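Local coordinates for glycosyl hydrolases family 31 family protein (Aspergillus niger, PDB 6DRU) that releases alpha-xylose from the non-reducing terminal glucose of xyloglucan oligosaccharides, as a family 31 glycoside hydrolase, at residues V659-V664 against V691-A696. Numbering follows the deposited sequence.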
loop_
_atom_site.group_PDB
_atom_site.type_symbol
_atom_site.label_atom_id
_atom_site.label_comp_id
_atom_site.label_asym_id
_atom_site.label_seq_id
_atom_site.Cartn_x
_atom_site.Cartn_y
_atom_site.Cartn_z
ATOM N N VAL A 659 54.368 -6.820 -19.101
ATOM C CA VAL A 659 54.932 -5.832 -18.189
ATOM C C VAL A 659 56.156 -6.429 -17.508
ATOM O O VAL A 659 56.105 -7.552 -16.996
ATOM C CB VAL A 659 53.898 -5.370 -17.140
ATOM C CG1 VAL A 659 54.589 -4.862 -15.882
ATOM C CG2 VAL A 659 53.005 -4.288 -17.721
ATOM N N THR A 660 57.255 -5.674 -17.506
ATOM C CA THR A 660 58.463 -6.028 -16.780
ATOM C C THR A 660 58.855 -4.983 -15.749
ATOM O O THR A 660 59.741 -5.248 -14.927
ATOM C CB THR A 660 59.634 -6.244 -17.751
ATOM O OG1 THR A 660 59.659 -5.184 -18.714
ATOM C CG2 THR A 660 59.490 -7.574 -18.472
ATOM N N GLU A 661 58.217 -3.815 -15.761
ATOM C CA GLU A 661 58.445 -2.753 -14.794
ATOM C C GLU A 661 57.098 -2.304 -14.252
ATOM O O GLU A 661 56.136 -2.159 -15.011
ATOM C CB GLU A 661 59.148 -1.552 -15.434
ATOM C CG GLU A 661 60.617 -1.728 -15.745
ATOM C CD GLU A 661 61.391 -0.441 -15.540
ATOM O OE1 GLU A 661 60.828 0.505 -14.945
ATOM O OE2 GLU A 661 62.548 -0.362 -15.999
ATOM N N TRP A 662 57.028 -2.084 -12.941
ATOM C CA TRP A 662 55.777 -1.682 -12.319
ATOM C C TRP A 662 56.020 -0.480 -11.415
ATOM O O TRP A 662 56.962 -0.495 -10.603
ATOM C CB TRP A 662 55.158 -2.836 -11.523
ATOM C CG TRP A 662 53.714 -2.611 -11.226
ATOM C CD1 TRP A 662 53.153 -2.361 -10.010
ATOM C CD2 TRP A 662 52.643 -2.585 -12.178
ATOM N NE1 TRP A 662 51.795 -2.197 -10.142
ATOM C CE2 TRP A 662 51.457 -2.328 -11.463
ATOM C CE3 TRP A 662 52.570 -2.762 -13.563
ATOM C CZ2 TRP A 662 50.214 -2.244 -12.087
ATOM C CZ3 TRP A 662 51.335 -2.677 -14.180
ATOM C CH2 TRP A 662 50.174 -2.420 -13.442
ATOM N N PRO A 663 55.202 0.574 -11.517
ATOM C CA PRO A 663 55.394 1.743 -10.650
ATOM C C PRO A 663 54.642 1.610 -9.335
ATOM O O PRO A 663 53.407 1.586 -9.317
ATOM C CB PRO A 663 54.851 2.896 -11.500
ATOM C CG PRO A 663 53.848 2.246 -12.447
ATOM C CD PRO A 663 54.047 0.743 -12.412
ATOM N N VAL A 664 55.376 1.529 -8.230
ATOM C CA VAL A 664 54.800 1.379 -6.899
ATOM C C VAL A 664 55.081 2.646 -6.106
ATOM O O VAL A 664 56.223 3.122 -6.072
ATOM C CB VAL A 664 55.366 0.145 -6.176
ATOM C CG1 VAL A 664 54.791 0.047 -4.772
ATOM C CG2 VAL A 664 55.076 -1.116 -6.974
ATOM N N VAL A 691 57.415 7.552 -5.924
ATOM C CA VAL A 691 57.021 6.443 -6.784
ATOM C C VAL A 691 58.277 5.845 -7.401
ATOM O O VAL A 691 59.095 6.566 -7.986
ATOM C CB VAL A 691 56.041 6.898 -7.878
ATOM C CG1 VAL A 691 55.777 5.762 -8.860
ATOM C CG2 VAL A 691 54.743 7.384 -7.260
ATOM N N VAL A 692 58.435 4.534 -7.267
ATOM C CA VAL A 692 59.595 3.831 -7.794
ATOM C C VAL A 692 59.118 2.789 -8.797
ATOM O O VAL A 692 58.034 2.213 -8.657
ATOM C CB VAL A 692 60.433 3.181 -6.669
ATOM C CG1 VAL A 692 60.840 4.226 -5.642
ATOM C CG2 VAL A 692 59.665 2.050 -6.001
ATOM N N LYS A 693 59.926 2.567 -9.830
ATOM C CA LYS A 693 59.647 1.558 -10.845
ATOM C C LYS A 693 60.559 0.363 -10.589
ATOM O O LYS A 693 61.768 0.431 -10.833
ATOM C CB LYS A 693 59.847 2.121 -12.251
ATOM C CG LYS A 693 58.747 3.077 -12.691
ATOM C CD LYS A 693 59.263 4.099 -13.695
ATOM C CE LYS A 693 58.300 5.271 -13.845
ATOM N NZ LYS A 693 58.250 6.108 -12.612
ATOM N N VAL A 694 59.979 -0.727 -10.098
ATOM C CA VAL A 694 60.743 -1.902 -9.688
ATOM C C VAL A 694 60.650 -2.990 -10.750
ATOM O O VAL A 694 59.691 -3.009 -11.537
ATOM C CB VAL A 694 60.266 -2.410 -8.320
ATOM C CG1 VAL A 694 60.489 -1.342 -7.276
ATOM C CG2 VAL A 694 58.797 -2.789 -8.389
ATOM N N PRO A 695 61.621 -3.902 -10.820
ATOM C CA PRO A 695 61.537 -5.015 -11.779
ATOM C C PRO A 695 60.402 -5.958 -11.412
ATOM O O PRO A 695 60.362 -6.508 -10.309
ATOM C CB PRO A 695 62.904 -5.697 -11.649
ATOM C CG PRO A 695 63.370 -5.339 -10.275
ATOM C CD PRO A 695 62.865 -3.948 -10.031
ATOM N N ALA A 696 59.478 -6.147 -12.350
ATOM C CA ALA A 696 58.310 -7.003 -12.151
ATOM C C ALA A 696 58.199 -7.989 -13.305
ATOM O O ALA A 696 57.356 -7.826 -14.197
ATOM C CB ALA A 696 57.034 -6.171 -12.016
#
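W662 and V664 pair with V694 and V692 in an antiparallel two-stranded ribbon within the C-terminal domain, away from the xylose pocket. Each of these two hydrogen-bonded pairs is closed by two backbone bonds, and V664 N bonds to V692 O (2.8 Å). Beyond W662, A696 N adds a fifth bond to T660 O (2.7 Å), standing well above that carbonyl's plane where the strands give way to loop. P663 and P695 occupy non-hydrogen-bonded positions, where a proline's lack of an N-H costs the ladder nothing; P663 CA, like the CA atoms of E661 and K693, makes a CA-H...O contact, here to V692 O (3.3 Å).

The two faces differ in character. On one, the beta-branched V664, V692 and V694 suit extended backbone and are buried, all three touching F704 of strand 703-705. V664 CG2 meets V694 CG2 (4.3 Å), and the small A696 lets its CB lie against W662 CB (3.9 Å). In W662, chi1 (-163°) sets CG anti to the backbone N; beyond it the indole leads away from the partner strand and touches V654, T655 and P702, as well as an N-acetylglucosamine of an attached glycan. P663 CD lies over one indole face, toward its rim. The opposite face carries the more exposed E661, P663, K693 and P695. Here E661 OE1 touches K693 CB (3.3 Å) as the side chains cross, while K693 NZ stays 6.6 Å from OE1, too far for a salt bridge.

Buried residues alternating with more exposed ones mark a two-stranded antiparallel ribbon with one face turned to the protein, here packed by its valines against strand 703-705 of the C-terminal domain.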